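Local coordinates for protein AvrRxo1-ORF1 (Xanthomonas oryzae pv. oryzicola, PDB 4Z8T) that is a type III effector of a plant-pathogenic bacterium that carries a polynucleotide kinase domain and probably phosphorylates a substrate through a zeta-toxin-like P-loop fold, at residues T53-L58 against A91-T96; G62-T66 against I151-V155. One frame throughout, in Å; residues are numbered along the deposited sequence.

Contact 1 of 2, residues T53-L58 against A91-T96; sequences TLAESL and AALKKT
Build both segments as alpha-helix, 53-58 from within helix 34-60 and 91-95 from the C-terminal end of helix 87-95; at Thr96 phi/psi moves to -116/7. The short axes approach to 8.6 Å and their N-to-C directions differ by 143°, a roughly antiparallel but clearly inclined pair. Register is set by Leu54 over Ala92, CA to CA 5.1 Å, with Thr53 facing Thr96 at 7.0 Å. Ala92 permits the close approach: its CA-to-CB bond points toward 53-58, and CB meets Leu54 CD2 at 3.7 Å and Leu58 CG at 4.0 Å. Leu54, in the mt rotamer (chi1 -75°, chi2 -173°), starts sideways but brings CD2 to 3.3 Å from Ala92 O and 3.9 Å from Leu93 CD2. Leu93, also mt, leaves its helix away from the partner, and its end returns to make that contact. Beside this apolar patch, Thr53 (m) places CG2 3.6 Å from CG2 of Thr96 (p), while Thr96 OG1 is held by the carbonyl of Lys99. Ser57 takes chi1 t, which puts OG 3.5 Å from Ala92 CA and 2.7 Å from Lys95 NZ. Lys95 reaches it with chi1 m and the remaining torsions extended, crossing to 53-58 while slanting back toward the N-terminus of its own helix and donating to Ser57 OG. The contact packs helix 87-95 against helix 34-60 within the zeta-toxin-like region, closest at Ala92. Chemically, alanine, leucine and threonine methyl contacts make the interface mainly apolar, while the one direct hydrogen bond across it ties a lysine ammonium to a neutral hydroxyl, a polar link without a salt bridge.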
# COMPACT_ATOMS: atom_id res chain seq x y z
N THR A 53 -38.54 -22.96 -7.37
CA THR A 53 -38.16 -23.12 -8.77
C THR A 53 -36.64 -23.33 -8.88
O THR A 53 -36.19 -24.26 -9.56
CB THR A 53 -38.59 -21.91 -9.61
OG1 THR A 53 -40.02 -21.85 -9.63
CG2 THR A 53 -38.09 -22.03 -11.03
N LEU A 54 -35.88 -22.50 -8.19
CA LEU A 54 -34.42 -22.64 -8.17
C LEU A 54 -34.04 -24.03 -7.69
O LEU A 54 -33.25 -24.73 -8.33
CB LEU A 54 -33.79 -21.61 -7.23
CG LEU A 54 -33.68 -20.14 -7.65
CD1 LEU A 54 -32.86 -19.39 -6.60
CD2 LEU A 54 -33.04 -20.00 -9.03
N ALA A 55 -34.62 -24.43 -6.56
CA ALA A 55 -34.27 -25.71 -5.96
C ALA A 55 -34.59 -26.89 -6.87
O ALA A 55 -33.81 -27.84 -6.96
CB ALA A 55 -34.96 -25.87 -4.62
N GLU A 56 -35.73 -26.84 -7.55
CA GLU A 56 -36.09 -27.94 -8.44
C GLU A 56 -35.19 -27.97 -9.66
O GLU A 56 -34.83 -29.05 -10.14
CB GLU A 56 -37.56 -27.85 -8.87
CG GLU A 56 -38.58 -28.04 -7.75
CD GLU A 56 -38.70 -29.47 -7.25
OE1 GLU A 56 -38.03 -30.37 -7.79
OE2 GLU A 56 -39.48 -29.70 -6.30
N SER A 57 -34.81 -26.80 -10.17
CA SER A 57 -33.84 -26.74 -11.27
C SER A 57 -32.51 -27.35 -10.89
O SER A 57 -31.98 -28.19 -11.63
CB SER A 57 -33.63 -25.30 -11.76
OG SER A 57 -32.68 -25.25 -12.82
N LEU A 58 -31.97 -26.93 -9.75
CA LEU A 58 -30.69 -27.44 -9.28
C LEU A 58 -30.72 -28.95 -9.07
O LEU A 58 -29.78 -29.64 -9.45
CB LEU A 58 -30.31 -26.73 -7.98
CG LEU A 58 -29.99 -25.24 -8.17
CD1 LEU A 58 -30.04 -24.48 -6.84
CD2 LEU A 58 -28.62 -25.06 -8.83
N ALA A 91 -28.02 -21.62 -14.65
CA ALA A 91 -29.15 -22.25 -15.32
C ALA A 91 -30.43 -22.08 -14.51
O ALA A 91 -31.52 -21.87 -15.06
CB ALA A 91 -28.86 -23.74 -15.55
N ALA A 92 -30.31 -22.20 -13.20
CA ALA A 92 -31.46 -22.04 -12.32
C ALA A 92 -31.95 -20.60 -12.26
O ALA A 92 -33.15 -20.34 -12.34
CB ALA A 92 -31.12 -22.54 -10.92
N LEU A 93 -31.03 -19.66 -12.09
CA LEU A 93 -31.40 -18.25 -11.99
C LEU A 93 -32.04 -17.75 -13.27
O LEU A 93 -32.85 -16.82 -13.25
CB LEU A 93 -30.18 -17.40 -11.65
CG LEU A 93 -29.64 -17.57 -10.23
CD1 LEU A 93 -28.25 -16.92 -10.08
CD2 LEU A 93 -30.62 -16.99 -9.21
N LYS A 94 -31.70 -18.36 -14.39
CA LYS A 94 -32.33 -17.99 -15.65
C LYS A 94 -33.83 -18.23 -15.57
O LYS A 94 -34.63 -17.42 -16.07
CB LYS A 94 -31.71 -18.78 -16.81
CG LYS A 94 -32.00 -18.21 -18.18
CD LYS A 94 -31.40 -19.09 -19.25
CE LYS A 94 -31.61 -18.50 -20.63
NZ LYS A 94 -31.05 -19.40 -21.68
N LYS A 95 -34.23 -19.31 -14.91
CA LYS A 95 -35.63 -19.70 -14.83
C LYS A 95 -36.47 -18.78 -13.93
O LYS A 95 -37.69 -18.75 -14.04
CB LYS A 95 -35.75 -21.16 -14.36
CG LYS A 95 -35.15 -22.15 -15.34
CD LYS A 95 -35.19 -23.58 -14.79
CE LYS A 95 -34.45 -24.54 -15.72
NZ LYS A 95 -34.04 -25.83 -15.07
N THR A 96 -35.80 -18.03 -13.06
CA THR A 96 -36.49 -17.16 -12.12
C THR A 96 -36.18 -15.69 -12.37
O THR A 96 -36.55 -14.83 -11.57
CB THR A 96 -36.09 -17.46 -10.66
OG1 THR A 96 -34.69 -17.21 -10.50
CG2 THR A 96 -36.40 -18.91 -10.30

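Contact 2 of 2, residues G62-T66 against I151-V155; sequences GCQPT and IASIV
A serine side chain, rather than a backbone carbonyl, receives the first amide of the strand: Thr66 N donates to Ser153 OG at 2.9 Å, with an N-H...O angle of 135°. Ser153 adopts chi1 m (-76°), and its OG also lies 2.5 Å from a water that donates to Cys63 O at 2.7 Å, so one hydroxyl connects with two points of the 62-66 segment. The next link is ordinary backbone pairing, Ile154 N to Thr66 O at 3.0 Å and 156°, supported by a CA-H...O contact from Ser153 CA to the same Thr66 O at 3.1 Å. The nearest CA pair is Thr66 with Ser153, 4.6 Å apart. Gly62 has positive phi (86/13) and is the C-prime residue of a Schellman motif ending helix 34-60; Cys63, Gln64 and Pro65 are then polyproline II-like, and Thr66 reaches beta geometry at -141/143. Thr66, chi1 m, turns OG1 back to Gln64 O at 2.7 Å, a local side-chain-to-backbone bond spanning Pro65. On the other side, residues 151-153 are likewise polyproline II-like, phi -61 to -72 and psi 134 to 147, before Ile154 becomes beta (-138/163). Pro65 packs on Ile151, CB to CB 4.1 Å, its CG 3.5 Å from Ile151 O. The arrangement is the start of a parallel strand pair in a P-loop-type alpha/beta sheet. Strand 66-71 goes on beside 154-157, which is outermost within this chain; Pro65 bonds through its backbone to Lys179 at the start of strand 179-185 on the far flank, and Leu58 of helix 34-60 packs against Cys63 and Ser153.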
# COMPACT_ATOMS: atom_id res chain seq x y z
N GLY A 62 -28.83 -32.41 -11.04
CA GLY A 62 -27.98 -33.34 -10.31
C GLY A 62 -27.22 -32.79 -9.12
O GLY A 62 -26.31 -33.45 -8.59
N CYS A 63 -27.59 -31.59 -8.68
CA CYS A 63 -26.92 -30.93 -7.57
C CYS A 63 -27.43 -31.50 -6.24
O CYS A 63 -28.63 -31.48 -5.97
CB CYS A 63 -27.19 -29.42 -7.66
SG CYS A 63 -26.19 -28.40 -6.57
N GLN A 64 -26.51 -32.00 -5.42
CA GLN A 64 -26.90 -32.43 -4.08
C GLN A 64 -27.32 -31.21 -3.26
O GLN A 64 -27.04 -30.07 -3.66
CB GLN A 64 -25.74 -33.16 -3.40
CG GLN A 64 -24.51 -32.32 -3.09
CD GLN A 64 -23.32 -33.17 -2.69
OE1 GLN A 64 -23.46 -34.12 -1.92
NE2 GLN A 64 -22.14 -32.84 -3.22
N PRO A 65 -28.00 -31.42 -2.11
CA PRO A 65 -28.46 -30.24 -1.37
C PRO A 65 -27.30 -29.35 -0.98
O PRO A 65 -26.32 -29.81 -0.38
CB PRO A 65 -29.15 -30.84 -0.14
CG PRO A 65 -29.67 -32.15 -0.65
CD PRO A 65 -28.60 -32.66 -1.59
N THR A 66 -27.40 -28.07 -1.36
CA THR A 66 -26.27 -27.16 -1.33
C THR A 66 -26.75 -25.80 -0.87
O THR A 66 -27.86 -25.37 -1.20
CB THR A 66 -25.64 -27.04 -2.75
OG1 THR A 66 -25.06 -28.30 -3.12
CG2 THR A 66 -24.53 -25.99 -2.79
N ILE A 151 -33.74 -32.10 0.72
CA ILE A 151 -33.59 -30.74 1.21
C ILE A 151 -33.34 -29.83 0.01
O ILE A 151 -32.55 -30.16 -0.88
CB ILE A 151 -32.43 -30.66 2.23
CG1 ILE A 151 -32.88 -31.20 3.59
CG2 ILE A 151 -31.93 -29.24 2.39
CD1 ILE A 151 -33.83 -30.27 4.34
N ALA A 152 -34.02 -28.69 -0.04
CA ALA A 152 -33.86 -27.74 -1.13
C ALA A 152 -32.52 -27.00 -1.07
O ALA A 152 -32.13 -26.50 -0.02
CB ALA A 152 -34.99 -26.71 -1.08
N SER A 153 -31.85 -26.91 -2.21
CA SER A 153 -30.67 -26.05 -2.31
C SER A 153 -31.13 -24.60 -2.24
O SER A 153 -32.22 -24.25 -2.70
CB SER A 153 -29.94 -26.28 -3.63
OG SER A 153 -29.20 -27.50 -3.58
N ILE A 154 -30.29 -23.75 -1.67
CA ILE A 154 -30.65 -22.35 -1.48
C ILE A 154 -29.46 -21.46 -1.80
O ILE A 154 -28.32 -21.92 -1.85
CB ILE A 154 -31.15 -22.06 -0.03
CG1 ILE A 154 -30.04 -22.32 0.99
CG2 ILE A 154 -32.38 -22.88 0.29
CD1 ILE A 154 -30.46 -22.04 2.45
N VAL A 155 -29.73 -20.18 -2.02
CA VAL A 155 -28.67 -19.24 -2.36
C VAL A 155 -28.68 -18.09 -1.38
O VAL A 155 -29.72 -17.47 -1.15
CB VAL A 155 -28.87 -18.65 -3.78
CG1 VAL A 155 -27.68 -17.75 -4.14
CG2 VAL A 155 -29.04 -19.74 -4.79
O HOH W 1 -29.81 -29.12 -5.40

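The two contacts interleave along the chain: their first segments are joined where helix 34-60 ends at the turn opening 62-66, with Leu58 O 3.0 Å from Cys63 N in a probable hydrogen bond, and their second segments come later, 91-96 before 151-155. Their centres are 11 Å apart. Ala55 CB touches Ala152 CB at 3.6 Å and Leu58 CD1 reaches Ser153 CB at 3.7 Å; Ala55 turns toward 151-155, Leu54 and Ser57 serve 91-96, and Leu58 touches both. Strand 66-71 leads from contact 2 into a probable Walker A loop with Gly72, Gly77, Lys78 and Thr79, whose backbone amides contact sulfate; Leu93 of contact 1 lies near that loop without touching it.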